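Local coordinates for glutathione peroxidase-like protein (Trypanosoma brucei, PDB 3DWV), which probably reduces hydroperoxides as a tryparedoxin-dependent peroxidase of the glutathione peroxidase family, and is seen here in its oxidised, disulfide-linked form, at residues Y132-I146 with F153-F165. The protein carries 1 engineered substitution. Sequence-based numbering, arbitrary orientation. Where two conformers were deposited one is given.
Sequences YMKKTKPGILATKAI and FLIDRDGVPVERF
R164 reaches from strand 161-165 into the loop 137-146 and spends its guanidinium on three backbone carbonyls. R164 NE and NH2 grip K137 O side-on, both at 2.9 Å, with the NH2 bond in the carbonyl plane on a lone pair. R164 NH2 also gives the straightest of these bonds, 2.8 Å to K144 O (162°), and NH1 reaches A145 O from above its carbonyl plane. All three oxygens lie near the guanidinium plane, which fixes the rotation of the group; P138 O sits over one face and I146 CD1 over the other. The arginine thus ties the residue just after helix 128-136 and the far limb of the loop to strand 161-165.

The close apolar packing lies beside it. M133 CB stands almost on the F153 ring normal, 3.8 Å from the centroid, and a bend at chi3 (-54°) brings CE to 3.7 Å from F153 CD1, while SD makes an oblique Met-aromatic contact. I146 CD1 meets the ring edge, and Y132 CE2 lies 3.7 Å from P161 CD.

The solvent side is looser: K137 folds along the bulged strand, and a water links its NZ to E163 OE1.

In this thioredoxin-type fold, the last turn of helix 128-136 (residues 132-136) runs at 74° to edge strand 161-165; M133 also touches I51 of strand 49-54, while E163 meets K177 of helix 171-181.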
loop_
_atom_site.group_PDB
_atom_site.type_symbol
_atom_site.label_atom_id
_atom_site.label_comp_id
_atom_site.label_asym_id
_atom_site.label_seq_id
_atom_site.Cartn_x
_atom_site.Cartn_y
_atom_site.Cartn_z
ATOM N N TYR A 132 -11.899 1.833 -2.219
ATOM C CA TYR A 132 -12.405 1.484 -0.872
ATOM C C TYR A 132 -11.517 1.929 0.270
ATOM O O TYR A 132 -12.014 2.492 1.267
ATOM C CB TYR A 132 -12.600 -0.048 -0.863
ATOM C CG TYR A 132 -12.882 -0.623 0.524
ATOM C CD1 TYR A 132 -14.083 -0.385 1.202
ATOM C CD2 TYR A 132 -11.923 -1.412 1.139
ATOM C CE1 TYR A 132 -14.306 -0.932 2.467
ATOM C CE2 TYR A 132 -12.117 -1.950 2.387
ATOM C CZ TYR A 132 -13.311 -1.699 3.038
ATOM O OH TYR A 132 -13.457 -2.264 4.288
ATOM N N MET A 133 -10.194 1.659 0.243
ATOM C CA MET A 133 -9.340 2.032 1.371
ATOM C C MET A 133 -9.283 3.547 1.519
ATOM O O MET A 133 -9.318 4.080 2.640
ATOM C CB MET A 133 -7.916 1.471 1.151
ATOM C CG MET A 133 -7.869 -0.043 1.230
ATOM S SD MET A 133 -6.181 -0.702 1.212
ATOM C CE MET A 133 -5.435 -0.006 -0.255
ATOM N N LYS A 134 -9.221 4.277 0.383
ATOM C CA LYS A 134 -9.121 5.743 0.436
ATOM C C LYS A 134 -10.358 6.392 1.005
ATOM O O LYS A 134 -10.294 7.429 1.706
ATOM C CB LYS A 134 -8.870 6.293 -0.981
ATOM C CG LYS A 134 -7.470 5.972 -1.526
ATOM C CD LYS A 134 -7.489 5.983 -3.059
ATOM C CE LYS A 134 -7.637 7.372 -3.626
ATOM N NZ LYS A 134 -7.683 7.347 -5.126
ATOM N N LYS A 135 -11.538 5.813 0.691
ATOM C CA LYS A 135 -12.716 6.494 1.239
ATOM C C LYS A 135 -12.888 6.036 2.683
ATOM O O LYS A 135 -13.405 6.832 3.495
ATOM C CB LYS A 135 -13.961 6.293 0.401
ATOM C CG LYS A 135 -14.535 4.888 0.376
ATOM C CD LYS A 135 -16.049 4.959 0.202
ATOM C CE LYS A 135 -16.648 3.560 0.121
ATOM N NZ LYS A 135 -15.954 2.792 -0.954
ATOM N N THR A 136 -12.451 4.819 3.009
ATOM C CA THR A 136 -12.553 4.424 4.433
ATOM C C THR A 136 -11.630 5.275 5.298
ATOM O O THR A 136 -12.032 5.737 6.381
ATOM C CB THR A 136 -12.235 2.938 4.621
ATOM O OG1 THR A 136 -13.132 2.198 3.789
ATOM C CG2 THR A 136 -12.469 2.517 6.072
ATOM N N LYS A 137 -10.400 5.466 4.844
ATOM C CA LYS A 137 -9.407 6.262 5.598
ATOM C C LYS A 137 -8.890 7.340 4.649
ATOM O O LYS A 137 -7.889 7.161 3.931
ATOM C CB LYS A 137 -8.268 5.428 6.168
ATOM C CG LYS A 137 -8.738 4.250 7.010
ATOM C CD LYS A 137 -9.419 4.654 8.288
ATOM C CE LYS A 137 -8.685 5.493 9.277
ATOM N NZ LYS A 137 -9.638 5.633 10.462
ATOM N N PRO A 138 -9.568 8.481 4.651
ATOM C CA PRO A 138 -9.267 9.527 3.669
ATOM C C PRO A 138 -8.011 10.314 4.002
ATOM O O PRO A 138 -7.502 11.096 3.185
ATOM C CB PRO A 138 -10.497 10.437 3.768
ATOM C CG PRO A 138 -11.043 10.228 5.135
ATOM C CD PRO A 138 -10.669 8.838 5.545
ATOM N N GLY A 139 -7.520 10.090 5.212
ATOM C CA GLY A 139 -6.366 10.867 5.705
ATOM C C GLY A 139 -6.816 12.246 6.166
ATOM O O GLY A 139 -7.972 12.642 6.039
ATOM N N ILE A 140 -5.877 13.012 6.734
ATOM C CA ILE A 140 -6.145 14.361 7.220
ATOM C C ILE A 140 -5.579 15.433 6.294
ATOM O O ILE A 140 -6.031 16.593 6.503
ATOM C CB ILE A 140 -5.583 14.645 8.618
ATOM C CG1 ILE A 140 -4.075 14.436 8.786
ATOM C CG2 ILE A 140 -6.302 13.822 9.665
ATOM C CD1 ILE A 140 -3.689 14.419 10.263
ATOM N N LEU A 141 -4.695 15.115 5.341
ATOM C CA LEU A 141 -4.174 16.188 4.497
ATOM C C LEU A 141 -4.955 16.272 3.189
ATOM O O LEU A 141 -5.037 15.256 2.470
ATOM C CB LEU A 141 -2.690 15.983 4.160
ATOM C CG LEU A 141 -2.142 16.825 2.998
ATOM C CD1 LEU A 141 -2.190 18.327 3.234
ATOM C CD2 LEU A 141 -0.686 16.457 2.714
ATOM N N ALA A 142 -5.484 17.459 2.853
ATOM C CA ALA A 142 -6.130 17.613 1.538
ATOM C C ALA A 142 -7.212 16.548 1.306
ATOM O O ALA A 142 -7.984 16.204 2.213
ATOM C CB ALA A 142 -5.091 17.691 0.433
ATOM N N THR A 143 -7.304 16.011 0.091
ATOM C CA THR A 143 -8.354 15.080 -0.267
ATOM C C THR A 143 -7.932 13.637 -0.032
ATOM O O THR A 143 -6.823 13.385 0.435
ATOM C CB THR A 143 -8.757 15.217 -1.760
ATOM O OG1 THR A 143 -7.801 14.469 -2.530
ATOM C CG2 THR A 143 -8.740 16.663 -2.209
ATOM N N LYS A 144 -8.815 12.691 -0.352
ATOM C CA LYS A 144 -8.486 11.286 -0.116
ATOM C C LYS A 144 -7.500 10.764 -1.134
ATOM O O LYS A 144 -7.096 9.595 -0.955
ATOM C CB LYS A 144 -9.753 10.459 -0.156
ATOM C CG LYS A 144 -10.445 10.421 -1.501
ATOM C CD LYS A 144 -11.830 9.760 -1.461
ATOM C CE LYS A 144 -12.768 10.214 -2.551
ATOM N NZ LYS A 144 -13.934 11.021 -2.101
ATOM N N ALA A 145 -7.119 11.543 -2.133
ATOM C CA ALA A 145 -6.157 11.038 -3.092
ATOM C C ALA A 145 -4.899 10.545 -2.395
ATOM O O ALA A 145 -4.494 11.052 -1.361
ATOM C CB ALA A 145 -5.753 12.103 -4.107
ATOM N N ILE A 146 -4.251 9.562 -3.045
ATOM C CA ILE A 146 -2.916 9.183 -2.527
ATOM C C ILE A 146 -1.886 10.160 -3.064
ATOM O O ILE A 146 -1.715 10.224 -4.297
ATOM C CB ILE A 146 -2.548 7.761 -3.015
ATOM C CG1 ILE A 146 -3.585 6.707 -2.602
ATOM C CG2 ILE A 146 -1.142 7.348 -2.598
ATOM C CD1 ILE A 146 -3.755 6.484 -1.124
ATOM N N PHE A 153 -1.843 1.675 4.221
ATOM C CA PHE A 153 -3.029 1.445 4.995
ATOM C C PHE A 153 -2.794 0.247 5.913
ATOM O O PHE A 153 -2.379 -0.815 5.459
ATOM C CB PHE A 153 -4.262 1.156 4.138
ATOM C CG PHE A 153 -4.610 2.353 3.238
ATOM C CD1 PHE A 153 -3.974 2.525 2.002
ATOM C CD2 PHE A 153 -5.573 3.256 3.705
ATOM C CE1 PHE A 153 -4.350 3.627 1.250
ATOM C CE2 PHE A 153 -5.908 4.364 2.943
ATOM C CZ PHE A 153 -5.261 4.548 1.732
ATOM N N LEU A 154 -3.066 0.448 7.202
ATOM C CA LEU A 154 -3.082 -0.659 8.156
ATOM C C LEU A 154 -4.468 -1.321 8.182
ATOM O O LEU A 154 -5.486 -0.634 8.334
ATOM C CB LEU A 154 -2.728 -0.169 9.539
ATOM C CG LEU A 154 -2.540 -1.211 10.625
ATOM C CD1 LEU A 154 -1.416 -2.206 10.386
ATOM C CD2 LEU A 154 -2.248 -0.469 11.939
ATOM N N ILE A 155 -4.460 -2.627 7.988
ATOM C CA ILE A 155 -5.662 -3.438 7.862
ATOM C C ILE A 155 -5.797 -4.341 9.101
ATOM O O ILE A 155 -4.783 -4.972 9.506
ATOM C CB ILE A 155 -5.532 -4.314 6.611
ATOM C CG1 ILE A 155 -5.092 -3.526 5.357
ATOM C CG2 ILE A 155 -6.822 -5.098 6.418
ATOM C CD1 ILE A 155 -5.966 -2.341 4.997
ATOM N N ASP A 156 -6.965 -4.437 9.712
ATOM C CA ASP A 156 -7.097 -5.284 10.920
ATOM C C ASP A 156 -7.301 -6.753 10.571
ATOM O O ASP A 156 -7.259 -7.138 9.399
ATOM C CB ASP A 156 -8.150 -4.685 11.848
ATOM C CG ASP A 156 -9.583 -4.833 11.408
ATOM O OD1 ASP A 156 -9.840 -5.588 10.449
ATOM O OD2 ASP A 156 -10.531 -4.210 11.982
ATOM N N ARG A 157 -7.508 -7.598 11.587
ATOM C CA ARG A 157 -7.739 -9.020 11.514
ATOM C C ARG A 157 -8.938 -9.402 10.645
ATOM O O ARG A 157 -8.921 -10.532 10.118
ATOM C CB ARG A 157 -7.962 -9.673 12.895
ATOM C CG ARG A 157 -7.106 -9.169 14.041
ATOM C CD ARG A 157 -7.193 -9.983 15.330
ATOM N NE ARG A 157 -6.994 -9.270 16.582
ATOM C CZ ARG A 157 -6.256 -9.508 17.652
ATOM N NH1 ARG A 157 -5.475 -10.579 17.756
ATOM N NH2 ARG A 157 -6.256 -8.668 18.702
ATOM N N ASP A 158 -9.923 -8.523 10.493
ATOM C CA ASP A 158 -11.127 -8.674 9.698
ATOM C C ASP A 158 -11.023 -8.114 8.270
ATOM O O ASP A 158 -12.023 -8.114 7.529
ATOM C CB ASP A 158 -12.326 -7.965 10.346
ATOM C CG ASP A 158 -12.652 -8.498 11.717
ATOM O OD1 ASP A 158 -12.652 -9.738 11.858
ATOM O OD2 ASP A 158 -12.893 -7.686 12.637
ATOM N N GLY A 159 -9.870 -7.615 7.866
ATOM C CA GLY A 159 -9.656 -7.002 6.569
ATOM C C GLY A 159 -10.150 -5.584 6.446
ATOM O O GLY A 159 -10.309 -5.030 5.355
ATOM N N VAL A 160 -10.445 -4.912 7.555
ATOM C CA VAL A 160 -10.884 -3.519 7.537
ATOM C C VAL A 160 -9.745 -2.509 7.686
ATOM O O VAL A 160 -8.913 -2.670 8.596
ATOM C CB VAL A 160 -11.874 -3.299 8.700
ATOM C CG1 VAL A 160 -12.580 -1.969 8.559
ATOM C CG2 VAL A 160 -12.865 -4.456 8.776
ATOM N N PRO A 161 -9.650 -1.502 6.825
ATOM C CA PRO A 161 -8.646 -0.428 6.913
ATOM C C PRO A 161 -8.877 0.430 8.161
ATOM O O PRO A 161 -9.987 0.960 8.250
ATOM C CB PRO A 161 -8.893 0.426 5.671
ATOM C CG PRO A 161 -9.715 -0.441 4.765
ATOM C CD PRO A 161 -10.537 -1.334 5.647
ATOM N N VAL A 162 -7.880 0.523 9.039
ATOM C CA VAL A 162 -8.058 1.223 10.313
ATOM C C VAL A 162 -7.125 2.408 10.467
ATOM O O VAL A 162 -7.369 3.261 11.330
ATOM C CB VAL A 162 -7.884 0.228 11.472
ATOM C CG1 VAL A 162 -9.096 -0.710 11.458
ATOM C CG2 VAL A 162 -6.595 -0.569 11.412
ATOM N N GLU A 163 -6.064 2.521 9.691
ATOM C CA GLU A 163 -5.205 3.709 9.699
ATOM C C GLU A 163 -4.626 3.933 8.300
ATOM O O GLU A 163 -4.387 2.958 7.555
ATOM C CB GLU A 163 -4.032 3.612 10.685
ATOM C CG GLU A 163 -4.346 3.118 12.076
ATOM C CD GLU A 163 -5.005 4.107 13.012
ATOM O OE1 GLU A 163 -4.963 5.334 12.740
ATOM O OE2 GLU A 163 -5.563 3.632 14.041
ATOM N N ARG A 164 -4.371 5.188 7.971
ATOM C CA ARG A 164 -3.635 5.592 6.775
ATOM C C ARG A 164 -2.340 6.250 7.293
ATOM O O ARG A 164 -2.455 7.164 8.134
ATOM C CB ARG A 164 -4.340 6.604 5.860
ATOM C CG ARG A 164 -3.611 6.929 4.571
ATOM C CD ARG A 164 -3.979 8.205 3.844
ATOM N NE ARG A 164 -5.235 8.050 3.154
ATOM C CZ ARG A 164 -5.554 8.554 1.959
ATOM N NH1 ARG A 164 -4.722 9.294 1.246
ATOM N NH2 ARG A 164 -6.757 8.285 1.495
ATOM N N PHE A 165 -1.195 5.817 6.797
ATOM C CA PHE A 165 0.075 6.444 7.176
ATOM C C PHE A 165 0.748 7.138 6.001
ATOM O O PHE A 165 0.795 6.560 4.909
ATOM C CB PHE A 165 1.059 5.414 7.740
ATOM C CG PHE A 165 0.564 4.827 9.070
ATOM C CD1 PHE A 165 0.735 5.501 10.260
ATOM C CD2 PHE A 165 -0.050 3.580 9.093
ATOM C CE1 PHE A 165 0.291 4.967 11.466
ATOM C CE2 PHE A 165 -0.502 3.047 10.298
ATOM C CZ PHE A 165 -0.334 3.719 11.500
HETATM O O HOH W 1 -7.712 6.780 11.854
#